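Local atomic coordinates of putative 2OG-Fe(II) oxygenase family protein (Caulobacter crescentus CB15, PDB entry 3OOX), a protein that probably acts as an iron(II)-dependent 2-oxoglutarate oxygenase that makes ethylene from 2-oxoglutarate. Residues H92-D104 and D166-I179. Sequence-based numbering, arbitrary orientation.
Sequences HYDLKEFWHMGRD and DGNSVLRLLHYPPI. With EDO (1,2-ethanediol), chain I.
Gly167 O receives the NE-H of Arg103 at 2.8 Å, lying in the guanidinium plane, and also accepts from Ser169 N, so one carbonyl is gripped twice where the turn enters the strand. Long enough to reach this turn, Arg103 extends NH2 to a salt bridge with Asp139. From Leu171 to His175 the segment pairs antiparallel with 97-101, and Leu171, Leu173 and His175 each exchange two backbone hydrogen bonds with Met101, Trp99 and Glu97. Arg172 CG stands anti to its backbone N (chi1 171°), and the bend at chi3 (-72°) turns NE onto His100 NE2, 2.9 Å away and in the imidazole plane. The other ring nitrogen of His100 bonds Gly75 O. Phe98 meets the guanidinium over one face with its CE2 edge, the planes nearly perpendicular (83°). A leucine at Arg172 would probably leave His100 NE2 without its donor and the Phe98 edge without its flat partner. Branched apolar side chains suit the next two places: Leu173 packs CD1 on Trp99 CB (3.9 Å) on one face of the sheet, whereas on the other a Leu174 methyl, CD1, makes a CH-pi contact over the Phe98 ring, 3.8 Å from its centroid. On the side of Trp99, His175 gives ND1-H to the anti lone pair of Glu97 OE2 at 2.6 Å; the carboxylate's OE1 takes Lys66 and Tyr79. Tyr176 offers a ring face to Lys96 CB, its OH reaching Asp94 OD1 through a water. Finally, another water joins Pro177 O to Leu95 O. Flanked by strands 78-80 and 262-269, this antiparallel pair belongs to the major sheet of the double-stranded beta-helix (jelly-roll) fold characteristic of 2-oxoglutarate-dependent oxygenases.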
# COMPACT_ATOMS: atom_id res chain seq x y z
N HIS A 92 -17.26 -16.14 -11.06
CA HIS A 92 -17.37 -17.45 -10.42
C HIS A 92 -16.10 -17.76 -9.64
O HIS A 92 -16.15 -18.27 -8.50
CB HIS A 92 -17.57 -18.50 -11.51
CG HIS A 92 -17.95 -19.84 -10.99
ND1 HIS A 92 -19.20 -20.10 -10.48
CD2 HIS A 92 -17.25 -21.00 -10.91
CE1 HIS A 92 -19.26 -21.37 -10.12
NE2 HIS A 92 -18.09 -21.93 -10.36
N TYR A 93 -14.95 -17.44 -10.25
CA TYR A 93 -13.65 -17.62 -9.62
C TYR A 93 -12.99 -16.27 -9.39
O TYR A 93 -12.84 -15.48 -10.32
CB TYR A 93 -12.72 -18.41 -10.53
CG TYR A 93 -13.18 -19.80 -10.92
CD1 TYR A 93 -13.29 -20.81 -9.97
CD2 TYR A 93 -13.48 -20.12 -12.25
CE1 TYR A 93 -13.70 -22.06 -10.32
CE2 TYR A 93 -13.88 -21.39 -12.62
CZ TYR A 93 -13.97 -22.37 -11.66
OH TYR A 93 -14.36 -23.61 -12.01
N ASP A 94 -12.58 -16.02 -8.16
CA ASP A 94 -11.73 -14.87 -7.84
C ASP A 94 -10.78 -15.42 -6.80
O ASP A 94 -10.97 -15.27 -5.59
CB ASP A 94 -12.53 -13.70 -7.26
CG ASP A 94 -11.63 -12.49 -6.91
OD1 ASP A 94 -10.51 -12.37 -7.49
OD2 ASP A 94 -12.03 -11.68 -6.05
N LEU A 95 -9.77 -16.12 -7.31
CA LEU A 95 -8.86 -16.90 -6.47
C LEU A 95 -7.58 -16.14 -6.21
O LEU A 95 -6.76 -15.91 -7.11
CB LEU A 95 -8.53 -18.24 -7.12
CG LEU A 95 -9.75 -19.14 -7.26
CD1 LEU A 95 -9.39 -20.38 -8.11
CD2 LEU A 95 -10.32 -19.56 -5.91
N LYS A 96 -7.40 -15.74 -4.95
CA LYS A 96 -6.19 -15.08 -4.52
C LYS A 96 -5.96 -15.45 -3.06
O LYS A 96 -6.92 -15.70 -2.30
CB LYS A 96 -6.32 -13.59 -4.74
CG LYS A 96 -7.40 -12.94 -3.87
CD LYS A 96 -7.98 -11.69 -4.48
CE LYS A 96 -9.15 -11.15 -3.66
NZ LYS A 96 -10.45 -11.81 -3.93
N GLU A 97 -4.70 -15.52 -2.68
CA GLU A 97 -4.32 -15.88 -1.32
C GLU A 97 -3.34 -14.83 -0.81
O GLU A 97 -2.63 -14.20 -1.59
CB GLU A 97 -3.74 -17.29 -1.26
CG GLU A 97 -2.54 -17.54 -2.18
CD GLU A 97 -2.03 -18.96 -2.15
OE1 GLU A 97 -2.30 -19.67 -1.16
OE2 GLU A 97 -1.34 -19.33 -3.12
N PHE A 98 -3.32 -14.62 0.50
CA PHE A 98 -2.60 -13.51 1.13
C PHE A 98 -1.70 -13.99 2.27
O PHE A 98 -2.05 -14.93 2.97
CB PHE A 98 -3.58 -12.55 1.83
CG PHE A 98 -4.61 -11.87 0.92
CD1 PHE A 98 -5.75 -12.54 0.50
CD2 PHE A 98 -4.49 -10.54 0.60
CE1 PHE A 98 -6.69 -11.91 -0.27
CE2 PHE A 98 -5.44 -9.88 -0.18
CZ PHE A 98 -6.52 -10.57 -0.63
N TRP A 99 -0.64 -13.22 2.50
CA TRP A 99 0.10 -13.24 3.76
C TRP A 99 0.21 -11.79 4.23
O TRP A 99 0.57 -10.92 3.44
CB TRP A 99 1.52 -13.80 3.57
CG TRP A 99 2.24 -13.86 4.89
CD1 TRP A 99 2.96 -12.86 5.49
CD2 TRP A 99 2.28 -14.98 5.78
NE1 TRP A 99 3.45 -13.29 6.70
CE2 TRP A 99 3.04 -14.59 6.90
CE3 TRP A 99 1.77 -16.29 5.73
CZ2 TRP A 99 3.28 -15.47 7.98
CZ3 TRP A 99 2.01 -17.16 6.81
CH2 TRP A 99 2.77 -16.74 7.91
N HIS A 100 -0.10 -11.53 5.48
CA HIS A 100 0.08 -10.21 6.04
C HIS A 100 1.10 -10.18 7.18
O HIS A 100 1.01 -10.98 8.12
CB HIS A 100 -1.24 -9.68 6.56
CG HIS A 100 -2.19 -9.31 5.47
ND1 HIS A 100 -3.48 -9.78 5.41
CD2 HIS A 100 -2.01 -8.53 4.38
CE1 HIS A 100 -4.07 -9.29 4.33
NE2 HIS A 100 -3.20 -8.53 3.68
N MSE A 101 2.03 -9.25 7.05
CA MSE A 101 3.00 -8.97 8.09
C MSE A 101 2.75 -7.57 8.61
O MSE A 101 2.74 -6.62 7.83
CB MSE A 101 4.43 -9.06 7.54
CG MSE A 101 5.50 -8.74 8.61
SE MSE A 101 7.24 -8.46 7.82
CE MSE A 101 8.00 -7.48 9.36
N GLY A 102 2.56 -7.47 9.93
CA GLY A 102 2.48 -6.19 10.61
C GLY A 102 3.81 -5.80 11.21
O GLY A 102 4.83 -6.46 11.01
N ARG A 103 3.80 -4.74 12.02
CA ARG A 103 5.03 -4.28 12.68
C ARG A 103 5.46 -5.23 13.79
O ARG A 103 4.62 -5.63 14.58
CB ARG A 103 4.82 -2.89 13.29
CG ARG A 103 6.15 -2.30 13.79
CD ARG A 103 6.08 -0.83 14.08
NE ARG A 103 5.94 -0.03 12.85
CZ ARG A 103 6.88 0.23 11.96
NH1 ARG A 103 8.13 -0.17 12.15
NH2 ARG A 103 6.56 0.94 10.89
N ASP A 104 6.75 -5.52 13.84
CA ASP A 104 7.35 -6.22 14.99
C ASP A 104 7.68 -5.15 16.02
O ASP A 104 8.54 -4.30 15.78
CB ASP A 104 8.67 -6.91 14.62
CG ASP A 104 8.47 -8.26 13.93
OD1 ASP A 104 7.55 -9.01 14.29
OD2 ASP A 104 9.30 -8.57 13.05
N ASP A 166 6.57 3.76 14.56
CA ASP A 166 5.83 2.59 15.03
C ASP A 166 4.42 2.51 14.43
O ASP A 166 3.54 1.89 15.03
CB ASP A 166 5.79 2.51 16.57
CG ASP A 166 7.18 2.30 17.19
OD1 ASP A 166 8.03 1.78 16.47
OD2 ASP A 166 7.38 2.68 18.35
N GLY A 167 4.27 3.01 13.22
CA GLY A 167 2.99 2.98 12.53
C GLY A 167 2.49 1.56 12.30
O GLY A 167 3.28 0.65 12.13
N ASN A 168 1.17 1.42 12.23
CA ASN A 168 0.49 0.11 12.15
C ASN A 168 0.48 -0.36 10.70
O ASN A 168 -0.57 -0.70 10.14
CB ASN A 168 -0.92 0.23 12.69
CG ASN A 168 -1.52 -1.09 13.10
OD1 ASN A 168 -0.93 -2.18 12.95
ND2 ASN A 168 -2.74 -1.00 13.64
N SER A 169 1.66 -0.36 10.10
CA SER A 169 1.83 -0.65 8.68
C SER A 169 1.84 -2.13 8.40
O SER A 169 2.24 -2.95 9.24
CB SER A 169 3.10 0.04 8.15
OG SER A 169 3.00 1.45 8.36
N VAL A 170 1.41 -2.47 7.19
CA VAL A 170 1.26 -3.89 6.80
C VAL A 170 1.91 -4.10 5.45
O VAL A 170 1.61 -3.39 4.50
CB VAL A 170 -0.19 -4.29 6.77
CG1 VAL A 170 -0.35 -5.72 6.20
CG2 VAL A 170 -0.84 -4.24 8.17
N LEU A 171 2.78 -5.12 5.39
CA LEU A 171 3.29 -5.65 4.13
C LEU A 171 2.41 -6.82 3.76
O LEU A 171 2.25 -7.78 4.55
CB LEU A 171 4.72 -6.15 4.26
CG LEU A 171 5.36 -6.76 3.02
CD1 LEU A 171 5.38 -5.75 1.86
CD2 LEU A 171 6.79 -7.25 3.32
N ARG A 172 1.75 -6.74 2.60
CA ARG A 172 0.89 -7.79 2.11
C ARG A 172 1.64 -8.51 0.99
O ARG A 172 2.18 -7.89 0.09
CB ARG A 172 -0.38 -7.18 1.51
CG ARG A 172 -1.29 -8.19 0.75
CD ARG A 172 -2.51 -7.47 0.18
NE ARG A 172 -3.45 -7.10 1.22
CZ ARG A 172 -4.50 -6.31 1.03
NH1 ARG A 172 -4.75 -5.80 -0.18
NH2 ARG A 172 -5.28 -6.04 2.05
N LEU A 173 1.63 -9.83 1.07
CA LEU A 173 2.09 -10.70 -0.02
C LEU A 173 0.83 -11.32 -0.63
O LEU A 173 0.01 -11.91 0.08
CB LEU A 173 3.03 -11.78 0.52
CG LEU A 173 4.10 -11.32 1.52
CD1 LEU A 173 4.88 -12.56 2.05
CD2 LEU A 173 5.05 -10.28 0.92
N LEU A 174 0.65 -11.17 -1.94
CA LEU A 174 -0.58 -11.55 -2.63
C LEU A 174 -0.22 -12.43 -3.83
O LEU A 174 0.68 -12.09 -4.59
CB LEU A 174 -1.32 -10.30 -3.12
CG LEU A 174 -2.62 -10.36 -3.91
CD1 LEU A 174 -3.67 -11.15 -3.16
CD2 LEU A 174 -3.08 -8.91 -4.23
N HIS A 175 -0.93 -13.54 -3.99
CA HIS A 175 -0.74 -14.44 -5.11
C HIS A 175 -2.05 -14.76 -5.77
O HIS A 175 -3.00 -15.23 -5.10
CB HIS A 175 -0.11 -15.74 -4.60
CG HIS A 175 -0.06 -16.86 -5.60
ND1 HIS A 175 -0.44 -18.15 -5.28
CD2 HIS A 175 0.35 -16.91 -6.90
CE1 HIS A 175 -0.28 -18.93 -6.33
NE2 HIS A 175 0.18 -18.20 -7.33
N TYR A 176 -2.10 -14.53 -7.09
CA TYR A 176 -3.17 -15.01 -7.96
C TYR A 176 -2.67 -16.19 -8.78
O TYR A 176 -1.83 -15.99 -9.67
CB TYR A 176 -3.61 -13.92 -8.94
CG TYR A 176 -4.44 -12.81 -8.36
CD1 TYR A 176 -3.84 -11.69 -7.82
CD2 TYR A 176 -5.84 -12.88 -8.40
CE1 TYR A 176 -4.62 -10.65 -7.28
CE2 TYR A 176 -6.62 -11.86 -7.88
CZ TYR A 176 -6.00 -10.75 -7.34
OH TYR A 176 -6.80 -9.75 -6.81
N PRO A 177 -3.15 -17.42 -8.47
CA PRO A 177 -2.75 -18.56 -9.29
C PRO A 177 -3.34 -18.45 -10.67
O PRO A 177 -4.39 -17.84 -10.85
CB PRO A 177 -3.35 -19.76 -8.55
CG PRO A 177 -4.47 -19.20 -7.77
CD PRO A 177 -4.01 -17.83 -7.34
N PRO A 178 -2.65 -19.02 -11.68
CA PRO A 178 -3.24 -19.00 -12.98
C PRO A 178 -4.41 -19.99 -13.04
O PRO A 178 -4.35 -21.10 -12.47
CB PRO A 178 -2.09 -19.43 -13.90
CG PRO A 178 -1.27 -20.29 -13.08
CD PRO A 178 -1.35 -19.72 -11.67
N ILE A 179 -5.47 -19.54 -13.69
CA ILE A 179 -6.69 -20.31 -13.93
C ILE A 179 -6.86 -20.27 -15.45
O ILE A 179 -6.70 -19.20 -16.04
CB ILE A 179 -7.92 -19.63 -13.23
CG1 ILE A 179 -7.60 -19.17 -11.79
CG2 ILE A 179 -9.12 -20.57 -13.20
CD1 ILE A 179 -7.10 -20.27 -10.87
C1 EDO I . -22.87 -19.09 -9.49
O1 EDO I . -22.07 -20.25 -9.22
C2 EDO I . -22.47 -18.46 -10.82
O2 EDO I . -21.10 -18.08 -10.80
O HOH W 1 -9.49 -9.97 -6.76
O HOH W 2 -6.43 -16.47 -9.82
O HOH W 3 1.25 -3.33 11.82
O HOH W 4 4.91 2.87 9.47